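Side-chain contact in Baccell_00875 (Bacteroides cellulosilyticus DSM 14838, PDB 5NO8), which probably acts as a polysaccharide lyase that removes the rhamnose caps, linked to glucuronic acid, from complex arabinogalactan proteins: residues N385-D390 with K443-G448. Sequence-based numbering, arbitrary orientation.
Sequences NPVDRD and KNRNRG
Val387 and the guanidinium of Arg445 form the tight part of this contact, the flat group lying across the branched side chain at about a right angle. CG1 of Val387 sits over the centre of one face, 3.6 Å from Arg445 CZ. With chi1 at 70° CG1 falls between the backbone N and the carbonyl carbon and CG2 anti to the N, which turns both methyls to Arg445; CG2 comes within 3.6 Å of Arg445 NE. The opposite face is met by Arg447, whose guanidinium centre lies under Arg445 NH2; Arg447 itself is salt-bridged to Glu394 and Glu537. At the edge, Arg445 NH2 makes a salt bridge to Asp388 OD1 at 2.9 Å. This bond is bent, 133° at the hydrogen, and reaches the oxygen from above a carboxylate plane turned 59° from the guanidinium. Asp388 OD2 is gripped by Asn385 ND2 at 2.6 Å, which steadies the acid within the 3-10 turn 386-388. Toward the solvent side the contact loosens: exposed Asn444 only brushes Val387, its OD1 3.5 Å from CG2, and bonds back to Arg445 N. Two waters complete the join, one between Val387 O and Arg445 NH2, the other between Asp388 OD2 and Arg445 NH1. A methionine in place of Arg445 would probably leave Asp388 OD1 without its charged mate and both waters without the guanidinium N-H they accept from. The contact thus ties the loop before helix 396-409 to the one leading into helix 448-465, and the carboxylates of Asp388, Glu394 and Glu537 probably offset the repulsion between the two neighbouring guanidinium groups.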
ATOM      1  N   ASN A 385       7.059  10.484 -17.486  1.00 51.24           N
ATOM      2  CA  ASN A 385       5.974  11.487 -17.318  1.00 46.03           C
ATOM      3  C   ASN A 385       6.471  12.779 -16.617  1.00 42.84           C
ATOM      4  O   ASN A 385       6.341  12.918 -15.386  1.00 37.00           O
ATOM      5  CB  ASN A 385       4.766  10.873 -16.563  1.00 48.05           C
ATOM      6  CG  ASN A 385       3.442  11.549 -16.910  1.00 51.33           C
ATOM      7  OD1 ASN A 385       3.137  11.786 -18.081  1.00 51.79           O
ATOM      8  ND2 ASN A 385       2.642  11.846 -15.890  1.00 51.63           N
ATOM      9  N   PRO A 386       7.042  13.731 -17.400  1.00 40.66           N
ATOM     10  CA  PRO A 386       7.607  14.978 -16.857  1.00 37.67           C
ATOM     11  C   PRO A 386       6.734  15.706 -15.830  1.00 34.70           C
ATOM     12  O   PRO A 386       7.264  16.205 -14.832  1.00 31.55           O
ATOM     13  CB  PRO A 386       7.785  15.848 -18.102  1.00 38.68           C
ATOM     14  CG  PRO A 386       8.071  14.866 -19.186  1.00 41.83           C
ATOM     15  CD  PRO A 386       7.249  13.647 -18.865  1.00 41.83           C
ATOM     16  N   VAL A 387       5.423  15.762 -16.064  1.00 30.64           N
ATOM     17  CA  VAL A 387       4.521  16.552 -15.212  1.00 30.21           C
ATOM     18  C   VAL A 387       4.534  16.053 -13.745  1.00 28.99           C
ATOM     19  O   VAL A 387       4.349  16.838 -12.812  1.00 30.43           O
ATOM     20  CB  VAL A 387       3.087  16.616 -15.804  1.00 31.99           C
ATOM     21  CG1 VAL A 387       2.372  15.268 -15.715  1.00 32.14           C
ATOM     22  CG2 VAL A 387       2.262  17.708 -15.135  1.00 33.60           C
ATOM     23  N   ASP A 388       4.795  14.764 -13.544  1.00 26.21           N
ATOM     24  CA  ASP A 388       4.847  14.203 -12.195  1.00 25.39           C
ATOM     25  C   ASP A 388       6.198  14.389 -11.486  1.00 25.78           C
ATOM     26  O   ASP A 388       6.358  13.933 -10.347  1.00 24.11           O
ATOM     27  CB  ASP A 388       4.405  12.736 -12.197  1.00 26.74           C
ATOM     28  CG  ASP A 388       2.900  12.569 -12.452  1.00 28.17           C
ATOM     29  OD1 ASP A 388       2.089  13.323 -11.868  1.00 27.86           O
ATOM     30  OD2 ASP A 388       2.532  11.681 -13.258  1.00 28.60           O
ATOM     31  N   ARG A 389       7.148  15.069 -12.131  1.00 24.23           N
ATOM     32  CA  ARG A 389       8.433  15.401 -11.527  1.00 24.28           C
ATOM     33  C   ARG A 389       8.671  16.918 -11.591  1.00 24.61           C
ATOM     34  O   ARG A 389       9.820  17.380 -11.538  1.00 24.81           O
ATOM     35  CB  ARG A 389       9.555  14.633 -12.233  1.00 24.84           C
ATOM     36  CG  ARG A 389       9.423  13.113 -12.113  1.00 26.94           C
ATOM     37  CD  ARG A 389      10.112  12.351 -13.247  1.00 30.30           C
ATOM     38  NE  ARG A 389       9.975  10.910 -13.021  1.00 32.10           N
ATOM     39  CZ  ARG A 389       8.880  10.189 -13.267  1.00 32.99           C
ATOM     40  NH1 ARG A 389       7.788  10.754 -13.809  1.00 36.18           N
ATOM     41  NH2 ARG A 389       8.869   8.876 -12.975  1.00 29.98           N
ATOM     42  N   ASP A 390       7.578  17.682 -11.662  1.00 24.77           N
ATOM     43  CA  ASP A 390       7.681  19.117 -11.842  1.00 25.92           C
ATOM     44  C   ASP A 390       7.651  19.836 -10.491  1.00 25.37           C
ATOM     45  O   ASP A 390       7.678  19.193  -9.437  1.00 25.47           O
ATOM     46  CB  ASP A 390       6.642  19.619 -12.894  1.00 27.36           C
ATOM     47  CG  ASP A 390       5.202  19.714 -12.385  1.00 27.82           C
ATOM     48  OD1 ASP A 390       4.856  19.495 -11.193  1.00 25.96           O
ATOM     49  OD2 ASP A 390       4.344  20.012 -13.256  1.00 28.12           O
ATOM     50  N   LYS A 443       1.791  25.913 -19.297  1.00 40.36           N
ATOM     51  CA  LYS A 443       1.346  25.307 -20.560  1.00 41.95           C
ATOM     52  C   LYS A 443       0.881  23.875 -20.319  1.00 42.01           C
ATOM     53  O   LYS A 443       0.304  23.254 -21.211  1.00 40.64           O
ATOM     54  CB  LYS A 443       2.471  25.332 -21.615  1.00 40.82           C
ATOM     55  N   ASN A 444       1.097  23.353 -19.105  1.00 41.53           N
ATOM     56  CA  ASN A 444       0.756  21.966 -18.792  1.00 41.21           C
ATOM     57  C   ASN A 444      -0.626  21.881 -18.117  1.00 37.99           C
ATOM     58  O   ASN A 444      -1.386  22.853 -18.130  1.00 38.82           O
ATOM     59  CB  ASN A 444       1.881  21.313 -17.969  1.00 41.84           C
ATOM     60  CG  ASN A 444       2.142  19.890 -18.399  1.00 45.51           C
ATOM     61  OD1 ASN A 444       1.287  19.006 -18.229  1.00 50.06           O
ATOM     62  ND2 ASN A 444       3.305  19.660 -18.985  1.00 45.84           N
ATOM     63  N   ARG A 445      -0.956  20.732 -17.536  1.00 34.57           N
ATOM     64  CA  ARG A 445      -2.338  20.441 -17.172  1.00 33.92           C
ATOM     65  C   ARG A 445      -2.924  21.326 -16.047  1.00 34.66           C
ATOM     66  O   ARG A 445      -2.218  21.758 -15.113  1.00 33.60           O
ATOM     67  CB  ARG A 445      -2.498  18.949 -16.825  1.00 34.94           C
ATOM     68  CG  ARG A 445      -1.860  18.535 -15.503  1.00 35.19           C
ATOM     69  CD  ARG A 445      -1.814  17.029 -15.332  1.00 35.45           C
ATOM     70  NE  ARG A 445      -1.007  16.644 -14.170  1.00 33.51           N
ATOM     71  CZ  ARG A 445      -0.676  15.392 -13.840  1.00 34.56           C
ATOM     72  NH1 ARG A 445      -1.083  14.362 -14.580  1.00 34.34           N
ATOM     73  NH2 ARG A 445       0.071  15.159 -12.749  1.00 31.41           N
ATOM     74  N   ASN A 446      -4.228  21.576 -16.154  1.00 32.73           N
ATOM     75  CA  ASN A 446      -4.991  22.283 -15.154  1.00 33.03           C
ATOM     76  C   ASN A 446      -5.788  21.185 -14.455  1.00 32.33           C
ATOM     77  O   ASN A 446      -6.775  20.688 -14.989  1.00 33.48           O
ATOM     78  CB  ASN A 446      -5.880  23.343 -15.824  1.00 33.96           C
ATOM     79  CG  ASN A 446      -6.717  24.137 -14.837  1.00 36.85           C
ATOM     80  OD1 ASN A 446      -6.580  24.010 -13.630  1.00 37.20           O
ATOM     81  ND2 ASN A 446      -7.612  24.970 -15.368  1.00 37.78           N
ATOM     82  N   ARG A 447      -5.341  20.800 -13.255  1.00 30.26           N
ATOM     83  CA  ARG A 447      -5.760  19.554 -12.599  1.00 28.73           C
ATOM     84  C   ARG A 447      -6.351  19.848 -11.222  1.00 28.66           C
ATOM     85  O   ARG A 447      -5.736  20.538 -10.420  1.00 27.41           O
ATOM     86  CB  ARG A 447      -4.512  18.674 -12.490  1.00 29.43           C
ATOM     87  CG  ARG A 447      -4.579  17.435 -11.622  1.00 29.01           C
ATOM     88  CD  ARG A 447      -3.163  16.920 -11.457  1.00 29.30           C
ATOM     89  NE  ARG A 447      -3.043  15.622 -10.805  1.00 30.00           N
ATOM     90  CZ  ARG A 447      -2.096  15.296  -9.904  1.00 32.32           C
ATOM     91  NH1 ARG A 447      -2.060  14.057  -9.423  1.00 30.66           N
ATOM     92  NH2 ARG A 447      -1.190  16.194  -9.470  1.00 29.04           N
ATOM     93  N   GLY A 448      -7.523  19.290 -10.932  1.00 27.36           N
ATOM     94  CA  GLY A 448      -8.305  19.677  -9.751  1.00 28.87           C
ATOM     95  C   GLY A 448      -7.617  19.411  -8.423  1.00 26.86           C
ATOM     96  O   GLY A 448      -7.797  20.160  -7.465  1.00 27.22           O
TER
HETATM   97  O   HOH W   1       1.984  17.219 -11.694  1.00 28.76           O
HETATM   98  O   HOH W   2      -0.153  11.553 -13.542  1.00 39.15           O